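Local structure of NBS-LRR class disease resistance protein (Oryza sativa subsp. japonica, 6FU9) at residues A[5-11]-A[72-78]; A[32-37]-A[48-54]. The protein probably acts as an intracellular immune receptor of rice, whose integrated HMA domain, the part described here, binds the rice blast effector AVR-PikD. All blocks are in the same frame, centred on the assembly; numbering follows the deposited sequence.

Contact 1: residues A[5-11]-A[72-78]; sequences EMQKIVF and FLEVSQV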
loop_
_atom_site.group_PDB
_atom_site.type_symbol
_atom_site.label_atom_id
_atom_site.label_comp_id
_atom_site.label_asym_id
_atom_site.label_seq_id
_atom_site.Cartn_x
_atom_site.Cartn_y
_atom_site.Cartn_z
ATOM N N GLU A 5 -1.845 18.518 -3.006
ATOM C CA GLU A 5 -1.414 17.196 -3.508
ATOM C C GLU A 5 -2.019 16.096 -2.652
ATOM O O GLU A 5 -1.971 16.153 -1.436
ATOM C CB GLU A 5 0.123 17.166 -3.452
ATOM C CG GLU A 5 0.754 15.966 -4.103
ATOM C CD GLU A 5 2.246 16.007 -3.856
ATOM O OE1 GLU A 5 2.975 16.438 -4.759
ATOM O OE2 GLU A 5 2.686 15.697 -2.747
ATOM N N MET A 6 -2.578 15.088 -3.330
ATOM C CA MET A 6 -3.311 14.051 -2.620
ATOM C C MET A 6 -2.385 13.123 -1.820
ATOM O O MET A 6 -1.241 12.946 -2.128
ATOM C CB MET A 6 -4.122 13.266 -3.630
ATOM C CG MET A 6 -5.283 14.118 -4.155
ATOM S SD MET A 6 -6.275 13.431 -5.451
ATOM C CE MET A 6 -6.915 12.271 -4.367
ATOM N N GLN A 7 -3.005 12.557 -0.791
ATOM C CA GLN A 7 -2.405 11.597 0.105
ATOM C C GLN A 7 -2.814 10.154 -0.289
ATOM O O GLN A 7 -3.923 9.983 -0.787
ATOM C CB GLN A 7 -3.044 11.754 1.522
ATOM C CG GLN A 7 -2.755 12.959 2.390
ATOM C CD GLN A 7 -3.831 13.034 3.470
ATOM O OE1 GLN A 7 -4.924 13.421 3.260
ATOM N NE2 GLN A 7 -3.412 12.773 4.693
ATOM N N LYS A 8 -1.952 9.214 0.004
ATOM C CA LYS A 8 -2.218 7.772 -0.096
ATOM C C LYS A 8 -1.866 7.130 1.175
ATOM O O LYS A 8 -0.690 7.223 1.647
ATOM C CB LYS A 8 -1.420 7.175 -1.242
ATOM C CG LYS A 8 -1.683 5.697 -1.461
ATOM C CD LYS A 8 -0.931 5.216 -2.710
ATOM C CE LYS A 8 -1.049 3.781 -2.988
ATOM N NZ LYS A 8 -0.262 3.563 -4.216
ATOM N N ILE A 9 -2.831 6.489 1.862
ATOM C CA ILE A 9 -2.643 5.851 3.121
ATOM C C ILE A 9 -3.068 4.393 2.967
ATOM O O ILE A 9 -4.173 4.125 2.479
ATOM C CB ILE A 9 -3.494 6.457 4.224
ATOM C CG1 ILE A 9 -3.242 7.977 4.362
ATOM C CG2 ILE A 9 -3.232 5.755 5.530
ATOM C CD1 ILE A 9 -4.270 8.710 5.141
ATOM N N VAL A 10 -2.211 3.468 3.341
ATOM C CA VAL A 10 -2.548 2.031 3.265
ATOM C C VAL A 10 -2.555 1.463 4.653
ATOM O O VAL A 10 -1.546 1.640 5.406
ATOM C CB VAL A 10 -1.585 1.261 2.375
ATOM C CG1 VAL A 10 -2.077 -0.214 2.200
ATOM C CG2 VAL A 10 -1.407 1.898 1.013
ATOM N N PHE A 11 -3.644 0.774 4.999
ATOM C CA PHE A 11 -3.762 0.038 6.241
ATOM C C PHE A 11 -3.705 -1.466 5.950
ATOM O O PHE A 11 -4.138 -1.896 4.870
ATOM C CB PHE A 11 -5.056 0.339 6.971
ATOM C CG PHE A 11 -5.249 1.775 7.359
ATOM C CD1 PHE A 11 -4.614 2.281 8.481
ATOM C CD2 PHE A 11 -6.046 2.628 6.638
ATOM C CE1 PHE A 11 -4.782 3.604 8.878
ATOM C CE2 PHE A 11 -6.217 3.945 7.010
ATOM C CZ PHE A 11 -5.587 4.422 8.141
ATOM N N PHE A 72 -1.053 0.850 10.245
ATOM C CA PHE A 72 -0.524 1.526 9.074
ATOM C C PHE A 72 0.498 0.662 8.365
ATOM O O PHE A 72 1.423 0.119 9.006
ATOM C CB PHE A 72 0.115 2.865 9.427
ATOM C CG PHE A 72 -0.836 3.968 9.791
ATOM C CD1 PHE A 72 -1.285 4.812 8.838
ATOM C CD2 PHE A 72 -1.184 4.218 11.108
ATOM C CE1 PHE A 72 -2.094 5.901 9.170
ATOM C CE2 PHE A 72 -1.964 5.290 11.437
ATOM C CZ PHE A 72 -2.465 6.121 10.462
ATOM N N LEU A 73 0.412 0.585 7.042
ATOM C CA LEU A 73 1.419 -0.011 6.181
ATOM C C LEU A 73 2.202 1.023 5.411
ATOM O O LEU A 73 3.401 0.840 5.191
ATOM C CB LEU A 73 0.759 -1.060 5.211
ATOM C CG LEU A 73 1.670 -1.677 4.129
ATOM C CD1 LEU A 73 2.807 -2.476 4.729
ATOM C CD2 LEU A 73 0.825 -2.589 3.203
ATOM N N GLU A 74 1.510 2.035 4.912
ATOM C CA GLU A 74 2.181 3.043 4.103
ATOM C C GLU A 74 1.528 4.390 4.266
ATOM O O GLU A 74 0.295 4.512 4.375
ATOM C CB GLU A 74 2.085 2.632 2.624
ATOM C CG GLU A 74 2.558 3.702 1.659
ATOM C CD GLU A 74 2.321 3.304 0.228
ATOM O OE1 GLU A 74 2.139 2.118 -0.065
ATOM O OE2 GLU A 74 2.371 4.231 -0.648
ATOM N N VAL A 75 2.392 5.414 4.256
ATOM C CA VAL A 75 1.927 6.793 4.123
ATOM C C VAL A 75 2.755 7.433 3.003
ATOM O O VAL A 75 3.993 7.410 3.076
ATOM C CB VAL A 75 2.098 7.580 5.451
ATOM C CG1 VAL A 75 1.713 9.010 5.297
ATOM C CG2 VAL A 75 1.291 6.933 6.571
ATOM N N SER A 76 2.104 7.975 1.988
ATOM C CA SER A 76 2.808 8.585 0.888
ATOM C C SER A 76 1.930 9.673 0.266
ATOM O O SER A 76 0.758 9.801 0.603
ATOM C CB SER A 76 3.239 7.561 -0.130
ATOM O OG SER A 76 2.125 6.915 -0.712
ATOM N N GLN A 77 2.549 10.467 -0.599
ATOM C CA GLN A 77 1.843 11.432 -1.394
ATOM C C GLN A 77 1.648 10.866 -2.796
ATOM O O GLN A 77 2.453 10.073 -3.260
ATOM C CB GLN A 77 2.624 12.742 -1.483
ATOM C CG GLN A 77 2.630 13.544 -0.147
ATOM C CD GLN A 77 1.275 14.129 0.193
ATOM O OE1 GLN A 77 0.605 13.687 1.137
ATOM N NE2 GLN A 77 0.838 15.083 -0.584
ATOM N N VAL A 78 0.594 11.296 -3.484
ATOM C CA VAL A 78 0.369 10.916 -4.855
ATOM C C VAL A 78 1.311 11.730 -5.771
ATOM O O VAL A 78 1.441 12.947 -5.557
ATOM C CB VAL A 78 -1.077 11.162 -5.238
ATOM C CG1 VAL A 78 -1.334 10.964 -6.746
ATOM C CG2 VAL A 78 -1.979 10.229 -4.446
HETATM O O HOH W 1 2.977 15.398 -7.106
HETATM O O HOH W 2 2.305 3.704 -3.299
#
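Val78, Lys8 and Val10 lose the most surface where residues 5-11 and 72-78 run antiparallel as neighbouring strands. Val78 lies just past the end of its strand, yet its N donates to Met6 O (2.8 Å), carrying the backbone pairing one step further, while its CG2 rests 3.8 Å from Met6 CB. Lys8 pairs with Ser76 through Lys8 N to Ser76 O (2.8 Å) and Ser76 N to Lys8 O (2.9 Å). Its all-trans chain lies along the face it shares with Glu74 and Ser76, so the methylenes are covered while NZ, 4.5 Å from Glu74 OE2 and too far for a salt bridge, meets that carboxylate through a water. The short side chain of Ser76, its OG 3.6 Å from Lys8 CB, gives its proton to the same Glu74 OE2 (2.7 Å from OG). At Val10 a classic beta bulge sets in: Leu73 N (2.8 Å) and Glu74 N (3.1 Å) both donate to Val10 O, and beta-branched Val10, at home in a strand, reaches Leu73 CD2 with CG1 at 3.9 Å. Beyond the bulge Phe11 and Phe72 meet obliquely, CE1 to CE1 at 3.5 Å. On the far side of strand 7-11, strand 46-51 continues the sheet; helix 56-66 packs on Ile9, Phe11 and Phe72, and a strand of the AVR-Pik chain pairs with Glu74 and Val75, extending the sheet across the interface.

Contact 2: residues A[32-37]-A[48-54]; sequences VGVHSV and VVVGDGI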
loop_
_atom_site.group_PDB
_atom_site.type_symbol
_atom_site.label_atom_id
_atom_site.label_comp_id
_atom_site.label_asym_id
_atom_site.label_seq_id
_atom_site.Cartn_x
_atom_site.Cartn_y
_atom_site.Cartn_z
ATOM N N VAL A 32 -14.138 12.380 6.240
ATOM C CA VAL A 32 -13.810 13.602 5.562
ATOM C C VAL A 32 -12.451 13.475 4.881
ATOM O O VAL A 32 -11.486 12.945 5.456
ATOM C CB VAL A 32 -13.826 14.767 6.562
ATOM C CG1 VAL A 32 -13.100 15.996 5.993
ATOM C CG2 VAL A 32 -15.243 15.079 6.975
ATOM N N GLY A 33 -12.392 13.954 3.645
ATOM C CA GLY A 33 -11.158 13.981 2.873
ATOM C C GLY A 33 -10.986 12.795 1.936
ATOM O O GLY A 33 -10.081 12.845 1.082
ATOM N N VAL A 34 -11.779 11.687 2.107
ATOM C CA VAL A 34 -11.523 10.503 1.339
ATOM C C VAL A 34 -12.147 10.637 -0.066
ATOM O O VAL A 34 -13.353 10.848 -0.178
ATOM C CB VAL A 34 -12.041 9.243 2.076
ATOM C CG1 VAL A 34 -11.933 8.037 1.176
ATOM C CG2 VAL A 34 -11.229 9.033 3.336
ATOM N N HIS A 35 -11.326 10.448 -1.096
ATOM C CA HIS A 35 -11.812 10.401 -2.459
ATOM C C HIS A 35 -12.122 8.998 -2.936
ATOM O O HIS A 35 -13.076 8.837 -3.712
ATOM C CB HIS A 35 -10.790 11.016 -3.390
ATOM C CG HIS A 35 -10.647 12.478 -3.189
ATOM N ND1 HIS A 35 -9.989 13.265 -4.092
ATOM C CD2 HIS A 35 -11.024 13.279 -2.178
ATOM C CE1 HIS A 35 -9.966 14.507 -3.636
ATOM N NE2 HIS A 35 -10.618 14.544 -2.490
ATOM N N SER A 36 -11.339 8.022 -2.546
ATOM C CA SER A 36 -11.553 6.629 -2.962
ATOM C C SER A 36 -10.896 5.700 -2.008
ATOM O O SER A 36 -9.898 6.048 -1.330
ATOM C CB SER A 36 -11.161 6.443 -4.379
ATOM O OG SER A 36 -9.838 6.717 -4.580
ATOM N N VAL A 37 -11.416 4.466 -1.939
ATOM C CA VAL A 37 -10.903 3.465 -1.080
ATOM C C VAL A 37 -11.085 2.094 -1.800
ATOM O O VAL A 37 -12.109 1.876 -2.444
ATOM C CB VAL A 37 -11.545 3.479 0.315
ATOM C CG1 VAL A 37 -13.078 3.432 0.262
ATOM C CG2 VAL A 37 -11.017 2.344 1.204
ATOM N N VAL A 48 -6.559 0.546 0.911
ATOM C CA VAL A 48 -5.837 1.625 0.245
ATOM C C VAL A 48 -6.773 2.813 0.131
ATOM O O VAL A 48 -7.827 2.730 -0.505
ATOM C CB VAL A 48 -5.282 1.193 -1.132
ATOM C CG1 VAL A 48 -4.510 2.391 -1.729
ATOM C CG2 VAL A 48 -4.457 -0.046 -1.080
ATOM N N VAL A 49 -6.355 3.940 0.721
ATOM C CA VAL A 49 -7.135 5.141 0.850
ATOM C C VAL A 49 -6.489 6.303 0.146
ATOM O O VAL A 49 -5.292 6.550 0.383
ATOM C CB VAL A 49 -7.379 5.474 2.314
ATOM C CG1 VAL A 49 -8.379 6.597 2.448
ATOM C CG2 VAL A 49 -7.772 4.235 3.124
ATOM N N VAL A 50 -7.191 7.010 -0.691
ATOM C CA VAL A 50 -6.674 8.195 -1.384
ATOM C C VAL A 50 -7.560 9.347 -1.098
ATOM O O VAL A 50 -8.775 9.267 -1.115
ATOM C CB VAL A 50 -6.579 7.925 -2.901
ATOM C CG1 VAL A 50 -6.296 9.132 -3.702
ATOM C CG2 VAL A 50 -5.518 6.823 -3.162
ATOM N N GLY A 51 -6.968 10.526 -0.876
ATOM C CA GLY A 51 -7.762 11.713 -0.676
ATOM C C GLY A 51 -6.940 12.939 -0.331
ATOM O O GLY A 51 -5.772 13.019 -0.702
ATOM N N ASP A 52 -7.583 13.910 0.291
ATOM C CA ASP A 52 -6.958 15.195 0.560
ATOM C C ASP A 52 -7.457 15.712 1.892
ATOM O O ASP A 52 -8.611 15.954 2.077
ATOM C CB ASP A 52 -7.243 16.165 -0.612
ATOM C CG ASP A 52 -6.680 17.592 -0.392
ATOM O OD1 ASP A 52 -5.675 17.764 0.339
ATOM O OD2 ASP A 52 -7.219 18.525 -1.030
ATOM N N GLY A 53 -6.549 15.864 2.848
ATOM C CA GLY A 53 -6.966 16.332 4.165
ATOM C C GLY A 53 -7.654 15.275 5.036
ATOM O O GLY A 53 -8.537 15.602 5.796
ATOM N N ILE A 54 -7.189 14.040 4.934
ATOM C CA ILE A 54 -7.681 12.961 5.765
ATOM C C ILE A 54 -7.008 13.035 7.138
ATOM O O ILE A 54 -5.794 13.082 7.205
ATOM C CB ILE A 54 -7.373 11.608 5.108
ATOM C CG1 ILE A 54 -8.027 11.514 3.706
ATOM C CG2 ILE A 54 -7.836 10.467 6.004
ATOM C CD1 ILE A 54 -7.437 10.391 2.886
#
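This is the antiparallel pairing within a beta hairpin, made by the start of strand 34-40 and the end of strand 46-51, at one side of the domain's sheet. Ser36 and Val50 form a hydrogen-bonded pair, with Val50 N donating to Ser36 O (2.9 Å). In return Val50 O accepts from two successive amides, His35 N (2.8 Å) and Ser36 N (3.2 Å), which makes a classic beta bulge. The extra residue, His35, has the helix-like psi of -37° that lets both amides face one carbonyl. Its flat imidazole lies over glycine, with Gly51 CA 4.1 Å from the ring centroid in a CH-pi contact. Glycine suits position 51 because a CB would collide with Gly33 O, which instead sits 3.1 Å from Gly51 CA and accepts from Asp52 N (2.8 Å). Gly33 has a positive phi and no space for a CB against the turn at 52-54, and Gly53 also has a positive phi. Valines fill the face turned to helix 18-29: Val34 CG2 lies 3.9 Å from Val49 CG1 and 4.1 Å from Ile54 CD1, Val37 CG2 lies 4.2 Å from Val49 CG2, and Val28 of that helix packs on all three valines. On the other face Ser36 OG hydrogen-bonds a polar side chain of the AVR-Pik chain, and polar contacts from that chain also reach Val48 and Val50. Such a hairpin of the second and third strands, packed against the first helix, is characteristic of the ferredoxin-like βαββαβ fold of HMA domains.

In the fold
Contacts 1 and 2 lie in one four-stranded sheet, each joining an outermost strand of this chain to an inner one. The inner strands 7-12 and 46-51 are neighbours, joined by probable hydrogen bonds from Gln7 N to Gly51 O and from Val49 N to Ile9 O, both 2.8 Å. Contact 1 brings together strands from the two ends of the chain; contact 2 is local, within a hairpin. Both are partly buried, include a classic bulge and turn an apolar face to a helix: Ile9 and two phenylalanines to 56-66, valines to 18-29. On its other face contact 1 joins Lys8 to Glu74 through water, and an effector strand extends it; contact 2 uses glycines where strands give way to loops.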